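Local coordinates for putative aspartyl-tRNA synthetase (Leishmania major, PDB 6OD8), which probably catalyses the ATP-dependent attachment of L-aspartate to tRNA(Asp), releasing AMP and diphosphate, as a class II aminoacyl-tRNA synthetase, at residues A[90-96]-A[139-145]; A[130-134]-A[168-173]. All blocks are in the same frame, centred on the assembly; numbering follows the deposited sequence. Where two conformers were deposited one is given.

Contact 1 of 2, residues A[90-96]-A[139-145]; sequences LIRARVS and TESIVDV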
loop_
_atom_site.group_PDB
_atom_site.type_symbol
_atom_site.label_atom_id
_atom_site.label_comp_id
_atom_site.label_asym_id
_atom_site.label_seq_id
_atom_site.Cartn_x
_atom_site.Cartn_y
_atom_site.Cartn_z
ATOM N N LEU A 90 -13.696 30.301 -15.194
ATOM C CA LEU A 90 -13.732 30.326 -13.735
ATOM C C LEU A 90 -12.612 29.447 -13.213
ATOM O O LEU A 90 -12.585 28.249 -13.498
ATOM C CB LEU A 90 -15.079 29.821 -13.217
ATOM C CG LEU A 90 -15.203 29.689 -11.701
ATOM C CD1 LEU A 90 -15.146 31.061 -11.042
ATOM C CD2 LEU A 90 -16.495 28.968 -11.365
ATOM N N ILE A 91 -11.709 30.037 -12.440
ATOM C CA ILE A 91 -10.561 29.326 -11.893
ATOM C C ILE A 91 -10.551 29.508 -10.382
ATOM O O ILE A 91 -10.862 30.589 -9.871
ATOM C CB ILE A 91 -9.242 29.838 -12.514
ATOM C CG1 ILE A 91 -9.322 29.801 -14.042
ATOM C CG2 ILE A 91 -8.062 29.007 -12.035
ATOM C CD1 ILE A 91 -8.604 30.960 -14.711
ATOM N N ARG A 92 -10.186 28.442 -9.667
ATOM C CA ARG A 92 -9.911 28.517 -8.238
ATOM C C ARG A 92 -8.411 28.330 -8.034
ATOM O O ARG A 92 -7.842 27.340 -8.503
ATOM C CB ARG A 92 -10.706 27.452 -7.481
ATOM C CG ARG A 92 -10.533 27.521 -5.983
ATOM C CD ARG A 92 -11.583 26.651 -5.318
ATOM N NE ARG A 92 -12.929 27.180 -5.584
ATOM C CZ ARG A 92 -14.062 26.583 -5.214
ATOM N NH1 ARG A 92 -14.011 25.424 -4.561
ATOM N NH2 ARG A 92 -15.247 27.145 -5.502
ATOM N N ALA A 93 -7.764 29.280 -7.355
ATOM C CA ALA A 93 -6.314 29.244 -7.260
ATOM C C ALA A 93 -5.840 29.931 -5.985
ATOM O O ALA A 93 -6.573 30.699 -5.351
ATOM C CB ALA A 93 -5.665 29.923 -8.481
ATOM N N ARG A 94 -4.575 29.658 -5.658
ATOM C CA ARG A 94 -3.826 30.362 -4.622
ATOM C C ARG A 94 -3.304 31.695 -5.133
ATOM O O ARG A 94 -2.839 31.798 -6.267
ATOM C CB ARG A 94 -2.624 29.522 -4.171
ATOM C CG ARG A 94 -2.989 28.281 -3.408
ATOM C CD ARG A 94 -2.877 28.505 -1.920
ATOM N NE ARG A 94 -3.018 27.240 -1.194
ATOM C CZ ARG A 94 -3.429 27.150 0.067
ATOM N NH1 ARG A 94 -3.735 28.243 0.749
ATOM N NH2 ARG A 94 -3.510 25.964 0.653
ATOM N N VAL A 95 -3.336 32.702 -4.271
ATOM C CA VAL A 95 -2.706 33.990 -4.552
ATOM C C VAL A 95 -1.245 33.871 -4.120
ATOM O O VAL A 95 -0.936 33.888 -2.929
ATOM C CB VAL A 95 -3.417 35.131 -3.825
ATOM C CG1 VAL A 95 -2.725 36.455 -4.096
ATOM C CG2 VAL A 95 -4.912 35.195 -4.231
ATOM N N SER A 96 -0.336 33.737 -5.090
ATOM C CA SER A 96 1.085 33.683 -4.744
ATOM C C SER A 96 1.612 35.060 -4.385
ATOM O O SER A 96 2.310 35.228 -3.376
ATOM C CB SER A 96 1.912 33.119 -5.903
ATOM O OG SER A 96 1.762 31.724 -6.025
ATOM N N THR A 139 -1.579 36.961 0.635
ATOM C CA THR A 139 -1.020 35.853 -0.128
ATOM C C THR A 139 -1.360 34.540 0.564
ATOM O O THR A 139 -1.531 34.480 1.789
ATOM C CB THR A 139 0.501 35.988 -0.292
ATOM O OG1 THR A 139 1.119 35.909 0.984
ATOM C CG2 THR A 139 0.851 37.334 -0.932
ATOM N N GLU A 140 -1.498 33.495 -0.250
ATOM C CA GLU A 140 -1.946 32.142 0.070
ATOM C C GLU A 140 -3.472 32.054 0.244
ATOM O O GLU A 140 -3.987 30.948 0.410
ATOM C CB GLU A 140 -1.241 31.541 1.308
ATOM C CG GLU A 140 0.274 31.445 1.095
ATOM C CD GLU A 140 0.583 30.654 -0.150
ATOM O OE1 GLU A 140 0.262 29.440 -0.170
ATOM O OE2 GLU A 140 1.086 31.251 -1.130
ATOM N N SER A 141 -4.210 33.164 0.191
ATOM C CA SER A 141 -5.658 33.058 0.096
ATOM C C SER A 141 -6.007 32.257 -1.151
ATOM O O SER A 141 -5.250 32.225 -2.122
ATOM C CB SER A 141 -6.316 34.439 0.019
ATOM O OG SER A 141 -6.014 35.234 1.147
ATOM N N ILE A 142 -7.159 31.595 -1.122
ATOM C CA ILE A 142 -7.671 30.906 -2.295
ATOM C C ILE A 142 -8.813 31.740 -2.862
ATOM O O ILE A 142 -9.705 32.175 -2.126
ATOM C CB ILE A 142 -8.116 29.478 -1.950
ATOM C CG1 ILE A 142 -6.887 28.645 -1.571
ATOM C CG2 ILE A 142 -8.843 28.865 -3.130
ATOM C CD1 ILE A 142 -7.224 27.302 -0.976
ATOM N N VAL A 143 -8.760 31.999 -4.171
ATOM C CA VAL A 143 -9.722 32.887 -4.819
ATOM C C VAL A 143 -10.429 32.148 -5.945
ATOM O O VAL A 143 -9.866 31.240 -6.557
ATOM C CB VAL A 143 -9.048 34.166 -5.368
ATOM C CG1 VAL A 143 -8.593 35.081 -4.243
ATOM C CG2 VAL A 143 -7.891 33.816 -6.309
ATOM N N ASP A 144 -11.684 32.534 -6.203
ATOM C CA ASP A 144 -12.391 32.187 -7.426
ATOM C C ASP A 144 -12.311 33.405 -8.328
ATOM O O ASP A 144 -12.780 34.480 -7.949
ATOM C CB ASP A 144 -13.862 31.850 -7.161
ATOM C CG ASP A 144 -14.079 30.413 -6.751
ATOM O OD1 ASP A 144 -13.211 29.563 -7.032
ATOM O OD2 ASP A 144 -15.138 30.133 -6.155
ATOM N N VAL A 145 -11.717 33.255 -9.502
ATOM C CA VAL A 145 -11.554 34.357 -10.445
ATOM C C VAL A 145 -12.307 34.013 -11.721
ATOM O O VAL A 145 -12.213 32.882 -12.212
ATOM C CB VAL A 145 -10.065 34.626 -10.732
ATOM C CG1 VAL A 145 -9.899 35.632 -11.855
ATOM C CG2 VAL A 145 -9.370 35.117 -9.473
HETATM O O HOH W 1 2.792 33.058 -1.696
#

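Contact 2 of 2, residues A[130-134]-A[168-173]; sequences MIDFM and VKKIHT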
loop_
_atom_site.group_PDB
_atom_site.type_symbol
_atom_site.label_atom_id
_atom_site.label_comp_id
_atom_site.label_asym_id
_atom_site.label_seq_id
_atom_site.Cartn_x
_atom_site.Cartn_y
_atom_site.Cartn_z
ATOM N N MET A 130 -12.250 47.350 -7.108
ATOM C CA MET A 130 -11.829 45.967 -7.294
ATOM C C MET A 130 -10.310 45.856 -7.429
ATOM O O MET A 130 -9.712 44.893 -6.940
ATOM C CB MET A 130 -12.534 45.359 -8.509
ATOM C CG MET A 130 -12.203 43.895 -8.721
ATOM S SD MET A 130 -12.948 43.184 -10.206
ATOM C CE MET A 130 -11.495 42.784 -11.170
ATOM N N ILE A 131 -9.673 46.835 -8.079
ATOM C CA ILE A 131 -8.214 46.886 -8.125
ATOM C C ILE A 131 -7.649 47.041 -6.717
ATOM O O ILE A 131 -6.653 46.392 -6.356
ATOM C CB ILE A 131 -7.738 48.017 -9.062
ATOM C CG1 ILE A 131 -7.589 47.517 -10.503
ATOM C CG2 ILE A 131 -6.403 48.570 -8.603
ATOM C CD1 ILE A 131 -8.870 47.107 -11.167
ATOM N N ASP A 132 -8.285 47.892 -5.898
ATOM C CA ASP A 132 -7.896 48.011 -4.492
ATOM C C ASP A 132 -8.080 46.696 -3.755
ATOM O O ASP A 132 -7.228 46.303 -2.947
ATOM C CB ASP A 132 -8.717 49.091 -3.794
ATOM C CG ASP A 132 -8.525 50.468 -4.404
ATOM O OD1 ASP A 132 -7.395 50.774 -4.842
ATOM O OD2 ASP A 132 -9.511 51.238 -4.439
ATOM N N PHE A 133 -9.210 46.020 -3.989
ATOM C CA PHE A 133 -9.456 44.742 -3.332
ATOM C C PHE A 133 -8.373 43.735 -3.680
ATOM O O PHE A 133 -7.824 43.065 -2.796
ATOM C CB PHE A 133 -10.833 44.204 -3.723
ATOM C CG PHE A 133 -11.129 42.851 -3.156
ATOM C CD1 PHE A 133 -11.430 42.693 -1.813
ATOM C CD2 PHE A 133 -11.106 41.726 -3.972
ATOM C CE1 PHE A 133 -11.702 41.421 -1.282
ATOM C CE2 PHE A 133 -11.381 40.463 -3.455
ATOM C CZ PHE A 133 -11.678 40.310 -2.107
ATOM N N MET A 134 -8.061 43.602 -4.973
ATOM C CA MET A 134 -7.047 42.644 -5.396
ATOM C C MET A 134 -5.703 42.941 -4.749
ATOM O O MET A 134 -5.000 42.023 -4.302
ATOM C CB MET A 134 -6.916 42.656 -6.913
ATOM C CG MET A 134 -8.104 42.081 -7.620
ATOM S SD MET A 134 -8.026 42.445 -9.377
ATOM C CE MET A 134 -6.685 41.348 -9.870
ATOM N N VAL A 168 -8.764 39.816 -15.387
ATOM C CA VAL A 168 -9.730 39.484 -14.338
ATOM C C VAL A 168 -10.979 40.347 -14.466
ATOM O O VAL A 168 -10.900 41.582 -14.472
ATOM C CB VAL A 168 -9.098 39.662 -12.952
ATOM C CG1 VAL A 168 -10.122 39.364 -11.863
ATOM C CG2 VAL A 168 -7.847 38.786 -12.822
ATOM N N LYS A 169 -12.141 39.695 -14.511
ATOM C CA LYS A 169 -13.441 40.368 -14.521
ATOM C C LYS A 169 -14.164 40.305 -13.178
ATOM O O LYS A 169 -14.933 41.209 -12.849
ATOM C CB LYS A 169 -14.353 39.741 -15.585
ATOM C CG LYS A 169 -13.701 39.470 -16.933
ATOM C CD LYS A 169 -13.077 40.720 -17.519
ATOM C CE LYS A 169 -12.768 40.535 -18.996
ATOM N NZ LYS A 169 -12.056 41.704 -19.583
ATOM N N LYS A 170 -13.946 39.243 -12.409
ATOM C CA LYS A 170 -14.534 39.043 -11.094
ATOM C C LYS A 170 -13.527 38.293 -10.242
ATOM O O LYS A 170 -12.791 37.438 -10.746
ATOM C CB LYS A 170 -15.837 38.213 -11.129
ATOM C CG LYS A 170 -17.029 38.874 -11.794
ATOM C CD LYS A 170 -18.250 37.955 -11.680
ATOM C CE LYS A 170 -19.522 38.621 -12.233
ATOM N NZ LYS A 170 -19.293 39.095 -13.628
ATOM N N ILE A 171 -13.501 38.604 -8.949
ATOM C CA ILE A 171 -12.621 37.868 -8.050
ATOM C C ILE A 171 -13.212 37.854 -6.643
ATOM O O ILE A 171 -13.483 38.908 -6.060
ATOM C CB ILE A 171 -11.191 38.454 -8.055
ATOM C CG1 ILE A 171 -10.328 37.712 -7.033
ATOM C CG2 ILE A 171 -11.177 39.981 -7.776
ATOM C CD1 ILE A 171 -8.805 37.980 -7.173
ATOM N N HIS A 172 -13.416 36.668 -6.085
ATOM C CA HIS A 172 -13.851 36.541 -4.697
ATOM C C HIS A 172 -12.938 35.577 -3.960
ATOM O O HIS A 172 -12.465 34.591 -4.538
ATOM C CB HIS A 172 -15.297 36.045 -4.572
ATOM C CG HIS A 172 -16.313 36.935 -5.221
ATOM N ND1 HIS A 172 -16.509 36.966 -6.585
ATOM C CD2 HIS A 172 -17.195 37.817 -4.691
ATOM C CE1 HIS A 172 -17.470 37.829 -6.869
ATOM N NE2 HIS A 172 -17.911 38.351 -5.737
ATOM N N THR A 173 -12.681 35.861 -2.679
ATOM C CA THR A 173 -11.937 34.918 -1.862
ATOM C C THR A 173 -12.835 33.749 -1.480
ATOM O O THR A 173 -13.989 33.930 -1.088
ATOM C CB THR A 173 -11.356 35.564 -0.599
ATOM O OG1 THR A 173 -12.364 36.310 0.078
ATOM C CG2 THR A 173 -10.129 36.479 -0.938
#

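Contact 1 of 2, residues A[90-96]-A[139-145]
Ile91 and Ala93 pair with Val145 and Val143 as antiparallel hydrogen-bonded pairs; the regular pairing ends at Arg94-Ile142, and in the loop leading into the strand Val95 N bonds Ser141 O (2.9 Å) while Val95 O accepts from Glu140 N (2.8 Å). The short axes, 4.6 Å apart at closest, meet at 141°, 39° short of antiparallel, a marked twist between the two short segments.

On the face carrying Arg92, Arg94, Ile142 and Asp144 the side chains are largely polar. Arg92 and Asp144 lie alongside each other, and the guanidinium grips the carboxylate side-on: NE reaches OD1 at 2.8 Å with an N-H...O angle of 176°, and NH2 reaches OD2 at 3.1 Å. With chi1 at -177° the Arg92 chain runs out opposite its own amide nitrogen, and the bend at chi3 turns NE to the acid; CG also rests on Ile142 CG2. Arg94 gives NH1 to Glu140 O at 2.7 Å, with Ile142 CD1 over one face of its guanidinium. In the second subunit, Asp286 forms a salt bridge with Arg94 NE, Asp321 O accepts from Arg92 NH1 and Ala520 packs on Ile142; Arg110 and Arg213 of the same chain hold the Glu140 carboxylate.

Ile91, Ala93, Val143 and Val145 occupy the opposite face, and Val95 joins Val143 there, CG2 to CG1 at 3.7 Å. Ala93 and Val145 touch Leu109, and Val143 touches Ile171. One face thus looks to the subunit interface and the other to the barrel interior, as expected of neighbouring strands in the OB-fold of a class II aspartyl-tRNA synthetase.

Contact 2 of 2, residues A[130-134]-A[168-173]
Met130 and Phe133 point toward the strand, and the end of Met134 swings in beside them, to meet Val168 and Ile171 without hydrogen bonds between the two segments and mostly through apolar side chains; the short helix and strand axes stay 9.8 Å apart and are inclined at 40°.

Among the methyl and methylene contacts, Ile171 CG2 is shared by three residues: it lies 3.7 Å from Met134 CG, and at 4.2 Å from both Met130 CG and Phe133 CD2. Met130 extends through chi1 and chi2, then bends at chi3 (116°), which brings its CE to 3.7 Å from Val168 CG1. Met134 approaches the same valine tip to tip, its CE 4.1 Å from CG2, so the two methionine methyls meet separate branches of Val168.

Contacts with backbone oxygens are of van der Waals kind: Met130 CE sits 3.6 Å from Val168 O, and Phe133 CE2 is 3.7 Å from Ile171 O, with the ring approached obliquely.

Lys169 and Lys170, directed away from the helix, both face Glu146 in a classic beta bulge at the corner of the chain. Helix 128-136 thus covers Ile171 and Val168 from one side, while Val145 of strand 142-151 touches both; Ala120 of strand 114-121 and Met107 of strand 104-111 also pack on Met134.

Both contacts belong to the OB-fold domain, their centres about 11 Å apart, and their segments alternate along the chain: 90-96, 130-134, 139-145, 168-173. Helix 128-136 is followed, after a short loop, by strand 142-151, which joins contact 1 to contact 2 by pairing with both 88-100 and 170-173. The evidence is a probable hydrogen bond from Asp144 N to His172 O at 2.8 Å, together with packing of Val145 CG2 on Ile171 CG1 at 3.7 Å. Contact 1 supplies sheet pairing and contact 2 the helix packed against that same sheet. In relatives, this domain recognises the tRNA anticodon; here the second subunit reaches contact 1 but not contact 2.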